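Local coordinates for protein 3-dehydroquinate dehydratase (Zymomonas mobilis subsp. mobilis, PDB 6SMF) that probably catalyses the trans-dehydration of 3-dehydroquinate to 3-dehydroshikimate through an enolate intermediate, the third step of the seven-step route to chorismate, as a homododecamer, at residues Thr9-Asn14 against Leu67-Ala72; Asp94-Ile99 against Ser121-Ala126. All coordinates share one frame; numbering follows the deposited sequence.

Contact 1 (Thr9-Asn14 against Leu67-Ala72); sequences TIFILN and LQEAQA
The Phe11 ring takes the methyl of Ala70 over one face and the carboxylate of Glu69 at its edge. Ala70 CB stands 3.9 Å from the centroid of the Phe11 ring and only 12° off the normal, a CH-pi contact almost over the middle of the six carbons. Glu69 OE2 lies near the ring plane, 4.2 Å from Phe11 CZ, with carboxylate and ring turned 80° against each other. An extended chain with CG anti to the backbone N (chi1 180°) carries that carboxylate out to the rim of the ring, where it forms a salt bridge with Arg55. Further along the strand, Leu13 CD1 touches the backbone N of Leu67 at 4.0 Å and approaches Leu67 CG. Strand 9-14 and the helical segment 67-72 run antiparallel, their axes 9.5 Å apart at closest approach. Helix 60-72 is the connection of a beta-alpha-beta crossover from strand 51-56 to strand 77-81, passing over strand 9-14, which lies between them. No hydrogen bond joins the two segments. The contact therefore rests on apolar and ring-face packing, while the ring edge, with its slightly positive hydrogens, probably suits the nearby carboxylate, whose main partner is Arg55.

Contact 2 (Asp94-Ile99 against Ser121-Ala126); sequences DAIRAI and SYVGEA
Ile96 overlaps Ala126 with its CG2 branch and Val123 with its CD1 end, so one forked side chain serves two residues a helical turn apart. CG2 is anti to the backbone N and CG1 lies beside it (chi1 -63°), an arrangement that sends the two branches to different neighbours. Ile96 CG2 comes to 3.7 Å from Ala126 CB and 3.4 Å from Ala126 O, touching both the methyl and the carbonyl. Ile96 CD1 meets Val123 CG1 at 4.0 Å, the two side chains crossing at about a right angle. On the more exposed side, Arg97 contributes only its aliphatic root: CG lies 3.7 Å from Ala126 CB, and the chain then bends at chi3 (89°). The Ala126 methyl settles into the notch formed by these two neighbouring side chains. Ser121 is the N-cap of this short, weakly bonded helix: its OG accepts from Gly124 N at 2.9 Å. The two helical segments run nearly parallel, 16° apart with axes separated by 8.9 Å. Helices 90-98 and 122-126 are successive connections of the parallel sheet, before and after strand 103-107, and the side chain of Val123 lies about 6 Å from that of His107, the predicted proton donor. Asp94, a predicted substrate-binding residue, turns away and pairs with Arg118 of a second subunit, itself predicted to bind substrate. Strand 103-107 lies beneath the pair, where Val103 touches Ile96 and Glu105 touches Val123, while helix 60-72 flanks helix 90-98 through Ile64 against Ala95.

From the N terminus, the chain enters strand 9-14, next to the edge of the sheet, passes through helix 34-48 and the sheet-edge strand 51-56, and returns along helix 60-72, where contact 1 closes a loop of 52 intervening residues. Contact 2 opens only afterwards, on helix 90-98, and closes a shorter loop of 21 residues that includes strand 103-107. The two are in series, neither nested nor crossed. They nevertheless meet in space: Leu67 CD1 packs 3.8 Å from Ala95 CB, and Leu67 O lies near Ile99 CD1. Helix 60-72 thus joins strand 9-14 to helix 90-98, and contact 2 extends the same layer to helix 122-126.

Contact 1 (Thr9-Asn14 against Leu67-Ala72)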
loop_
_atom_site.group_PDB
_atom_site.type_symbol
_atom_site.label_atom_id
_atom_site.label_comp_id
_atom_site.label_asym_id
_atom_site.label_seq_id
_atom_site.Cartn_x
_atom_site.Cartn_y
_atom_site.Cartn_z
ATOM N N THR A 9 28.453 -30.888 17.435
ATOM C CA THR A 9 28.446 -29.533 18.038
ATOM C C THR A 9 27.240 -28.746 17.484
ATOM O O THR A 9 26.919 -28.844 16.282
ATOM C CB THR A 9 29.827 -28.866 17.938
ATOM O OG1 THR A 9 29.781 -27.956 16.837
ATOM C CG2 THR A 9 30.984 -29.844 17.833
ATOM N N ILE A 10 26.525 -28.044 18.356
ATOM C CA ILE A 10 25.353 -27.216 17.956
ATOM C C ILE A 10 25.622 -25.777 18.377
ATOM O O ILE A 10 25.683 -25.534 19.590
ATOM C CB ILE A 10 24.064 -27.771 18.573
ATOM C CG1 ILE A 10 23.651 -29.099 17.947
ATOM C CG2 ILE A 10 22.945 -26.772 18.456
ATOM C CD1 ILE A 10 22.608 -29.824 18.778
ATOM N N PHE A 11 25.784 -24.875 17.412
ATOM C CA PHE A 11 25.892 -23.418 17.639
ATOM C C PHE A 11 24.526 -22.888 18.109
ATOM O O PHE A 11 23.444 -23.293 17.599
ATOM C CB PHE A 11 26.344 -22.721 16.360
ATOM C CG PHE A 11 27.826 -22.789 16.108
ATOM C CD1 PHE A 11 28.474 -24.002 16.045
ATOM C CD2 PHE A 11 28.571 -21.630 15.926
ATOM C CE1 PHE A 11 29.842 -24.054 15.844
ATOM C CE2 PHE A 11 29.931 -21.687 15.676
ATOM C CZ PHE A 11 30.564 -22.898 15.673
ATOM N N ILE A 12 24.577 -22.034 19.126
ATOM C CA ILE A 12 23.402 -21.299 19.650
ATOM C C ILE A 12 23.809 -19.835 19.640
ATOM O O ILE A 12 24.726 -19.474 20.413
ATOM C CB ILE A 12 23.024 -21.796 21.044
ATOM C CG1 ILE A 12 22.792 -23.311 21.052
ATOM C CG2 ILE A 12 21.824 -21.024 21.563
ATOM C CD1 ILE A 12 22.354 -23.871 22.398
ATOM N N LEU A 13 23.192 -19.065 18.748
ATOM C CA LEU A 13 23.627 -17.696 18.424
ATOM C C LEU A 13 22.536 -16.711 18.839
ATOM O O LEU A 13 21.403 -16.855 18.373
ATOM C CB LEU A 13 23.920 -17.630 16.928
ATOM C CG LEU A 13 24.988 -18.581 16.410
ATOM C CD1 LEU A 13 25.148 -18.440 14.897
ATOM C CD2 LEU A 13 26.310 -18.334 17.106
ATOM N N ASN A 14 22.906 -15.748 19.678
ATOM C CA ASN A 14 22.003 -14.726 20.252
ATOM C C ASN A 14 22.394 -13.362 19.680
ATOM O O ASN A 14 23.583 -13.009 19.670
ATOM C CB ASN A 14 21.968 -14.801 21.782
ATOM C CG ASN A 14 21.323 -16.083 22.286
ATOM O OD1 ASN A 14 20.168 -16.344 21.984
ATOM N ND2 ASN A 14 22.058 -16.909 23.019
ATOM N N LEU A 67 27.278 -18.022 11.514
ATOM C CA LEU A 67 26.557 -18.971 10.641
ATOM C C LEU A 67 27.560 -19.630 9.711
ATOM O O LEU A 67 27.502 -20.855 9.575
ATOM C CB LEU A 67 25.448 -18.217 9.896
ATOM C CG LEU A 67 24.243 -17.866 10.772
ATOM C CD1 LEU A 67 23.401 -16.779 10.115
ATOM C CD2 LEU A 67 23.413 -19.129 11.062
ATOM N N GLN A 68 28.475 -18.857 9.132
ATOM C CA GLN A 68 29.422 -19.378 8.112
ATOM C C GLN A 68 30.423 -20.306 8.808
ATOM O O GLN A 68 30.819 -21.337 8.220
ATOM C CB GLN A 68 30.126 -18.217 7.386
ATOM C CG GLN A 68 29.186 -17.277 6.630
ATOM C CD GLN A 68 29.907 -16.166 5.904
ATOM O OE1 GLN A 68 31.092 -15.966 6.094
ATOM N NE2 GLN A 68 29.202 -15.433 5.059
ATOM N N GLU A 69 30.842 -19.912 10.009
ATOM C CA GLU A 69 31.797 -20.671 10.855
ATOM C C GLU A 69 31.161 -22.017 11.225
ATOM O O GLU A 69 31.896 -23.042 11.248
ATOM C CB GLU A 69 32.167 -19.855 12.094
ATOM C CG GLU A 69 33.146 -20.545 13.050
ATOM C CD GLU A 69 33.426 -19.782 14.337
ATOM O OE1 GLU A 69 33.157 -18.530 14.377
ATOM O OE2 GLU A 69 33.930 -20.431 15.283
ATOM N N ALA A 70 29.857 -22.047 11.495
ATOM C CA ALA A 70 29.173 -23.317 11.804
ATOM C C ALA A 70 29.255 -24.233 10.583
ATOM O O ALA A 70 29.496 -25.427 10.774
ATOM C CB ALA A 70 27.757 -23.118 12.223
ATOM N N GLN A 71 29.114 -23.720 9.364
ATOM C CA GLN A 71 29.204 -24.643 8.201
ATOM C C GLN A 71 30.633 -25.178 8.051
ATOM O O GLN A 71 30.769 -26.363 7.692
ATOM C CB GLN A 71 28.748 -24.023 6.883
ATOM C CG GLN A 71 28.220 -25.091 5.935
ATOM C CD GLN A 71 28.248 -24.599 4.515
ATOM O OE1 GLN A 71 29.052 -23.725 4.177
ATOM N NE2 GLN A 71 27.381 -25.154 3.677
ATOM N N ALA A 72 31.645 -24.350 8.330
ATOM C CA ALA A 72 33.091 -24.633 8.109
ATOM C C ALA A 72 33.547 -25.766 9.033
ATOM O O ALA A 72 34.496 -26.474 8.716
ATOM C CB ALA A 72 33.893 -23.384 8.372
#

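Contact 2 (Asp94-Ile99 against Ser121-Ala126)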
loop_
_atom_site.group_PDB
_atom_site.type_symbol
_atom_site.label_atom_id
_atom_site.label_comp_id
_atom_site.label_asym_id
_atom_site.label_seq_id
_atom_site.Cartn_x
_atom_site.Cartn_y
_atom_site.Cartn_z
ATOM N N ASP A 94 20.159 -14.711 3.707
ATOM C CA ASP A 94 21.026 -15.257 2.632
ATOM C C ASP A 94 22.061 -16.212 3.245
ATOM O O ASP A 94 22.306 -17.288 2.615
ATOM C CB ASP A 94 21.678 -14.121 1.853
ATOM C CG ASP A 94 20.834 -13.664 0.693
ATOM O OD1 ASP A 94 19.954 -14.451 0.252
ATOM O OD2 ASP A 94 21.121 -12.586 0.174
ATOM N N ALA A 95 22.629 -15.854 4.405
ATOM C CA ALA A 95 23.589 -16.717 5.132
ATOM C C ALA A 95 22.950 -18.080 5.419
ATOM O O ALA A 95 23.527 -19.088 5.025
ATOM C CB ALA A 95 24.048 -16.054 6.397
ATOM N N ILE A 96 21.759 -18.103 5.996
ATOM C CA ILE A 96 21.011 -19.357 6.300
ATOM C C ILE A 96 20.798 -20.147 5.010
ATOM O O ILE A 96 21.138 -21.339 4.969
ATOM C CB ILE A 96 19.693 -19.054 6.994
ATOM C CG1 ILE A 96 19.925 -18.392 8.339
ATOM C CG2 ILE A 96 18.873 -20.313 7.123
ATOM C CD1 ILE A 96 18.719 -17.607 8.808
ATOM N N ARG A 97 20.330 -19.485 3.965
ATOM C CA ARG A 97 20.090 -20.185 2.690
ATOM C C ARG A 97 21.387 -20.712 2.055
ATOM O O ARG A 97 21.324 -21.802 1.430
ATOM C CB ARG A 97 19.277 -19.278 1.793
ATOM C CG ARG A 97 17.812 -19.358 2.183
ATOM C CD ARG A 97 16.893 -18.708 1.189
ATOM N NE ARG A 97 16.440 -19.618 0.132
ATOM C CZ ARG A 97 16.563 -19.386 -1.173
ATOM N NH1 ARG A 97 17.139 -18.277 -1.602
ATOM N NH2 ARG A 97 16.180 -20.299 -2.049
ATOM N N ALA A 98 22.514 -20.010 2.209
ATOM C CA ALA A 98 23.798 -20.374 1.537
ATOM C C ALA A 98 24.416 -21.596 2.224
ATOM O O ALA A 98 24.959 -22.425 1.516
ATOM C CB ALA A 98 24.761 -19.224 1.573
ATOM N N ILE A 99 24.308 -21.690 3.550
ATOM C CA ILE A 99 24.895 -22.810 4.350
ATOM C C ILE A 99 23.946 -24.008 4.328
ATOM O O ILE A 99 22.749 -23.803 4.144
ATOM C CB ILE A 99 25.225 -22.377 5.785
ATOM C CG1 ILE A 99 23.966 -22.204 6.646
ATOM C CG2 ILE A 99 26.095 -21.141 5.741
ATOM C CD1 ILE A 99 24.238 -21.873 8.097
ATOM N N SER A 121 9.791 -12.017 9.552
ATOM C CA SER A 121 10.970 -12.785 9.988
ATOM C C SER A 121 11.817 -13.234 8.780
ATOM O O SER A 121 11.485 -14.243 8.132
ATOM C CB SER A 121 10.552 -13.918 10.835
ATOM O OG SER A 121 11.712 -14.601 11.221
ATOM N N TYR A 122 12.875 -12.494 8.473
ATOM C CA TYR A 122 13.840 -12.898 7.424
ATOM C C TYR A 122 14.460 -14.235 7.860
ATOM O O TYR A 122 14.603 -15.126 7.034
ATOM C CB TYR A 122 14.861 -11.807 7.160
ATOM C CG TYR A 122 14.371 -10.700 6.271
ATOM C CD1 TYR A 122 14.056 -10.912 4.944
ATOM C CD2 TYR A 122 14.190 -9.417 6.776
ATOM C CE1 TYR A 122 13.649 -9.871 4.112
ATOM C CE2 TYR A 122 13.722 -8.393 5.979
ATOM C CZ TYR A 122 13.467 -8.608 4.644
ATOM O OH TYR A 122 13.073 -7.540 3.876
ATOM N N VAL A 123 14.687 -14.451 9.143
ATOM C CA VAL A 123 15.210 -15.776 9.603
ATOM C C VAL A 123 14.213 -16.884 9.279
ATOM O O VAL A 123 14.614 -17.894 8.639
ATOM C CB VAL A 123 15.509 -15.762 11.096
ATOM C CG1 VAL A 123 15.802 -17.158 11.579
ATOM C CG2 VAL A 123 16.649 -14.811 11.415
ATOM N N GLY A 124 12.969 -16.695 9.700
ATOM C CA GLY A 124 11.885 -17.669 9.488
ATOM C C GLY A 124 11.679 -18.002 8.022
ATOM O O GLY A 124 11.257 -19.122 7.726
ATOM N N GLU A 125 11.924 -17.049 7.128
ATOM C CA GLU A 125 11.732 -17.275 5.678
ATOM C C GLU A 125 12.807 -18.242 5.143
ATOM O O GLU A 125 12.592 -18.798 4.086
ATOM C CB GLU A 125 11.770 -15.940 4.940
ATOM C CG GLU A 125 10.506 -15.157 5.162
ATOM C CD GLU A 125 10.431 -13.816 4.478
ATOM O OE1 GLU A 125 10.957 -13.700 3.332
ATOM O OE2 GLU A 125 9.825 -12.906 5.084
ATOM N N ALA A 126 13.915 -18.432 5.856
ATOM C CA ALA A 126 15.080 -19.208 5.363
ATOM C C ALA A 126 15.342 -20.449 6.223
ATOM O O ALA A 126 15.980 -21.371 5.720
ATOM C CB ALA A 126 16.277 -18.333 5.365
#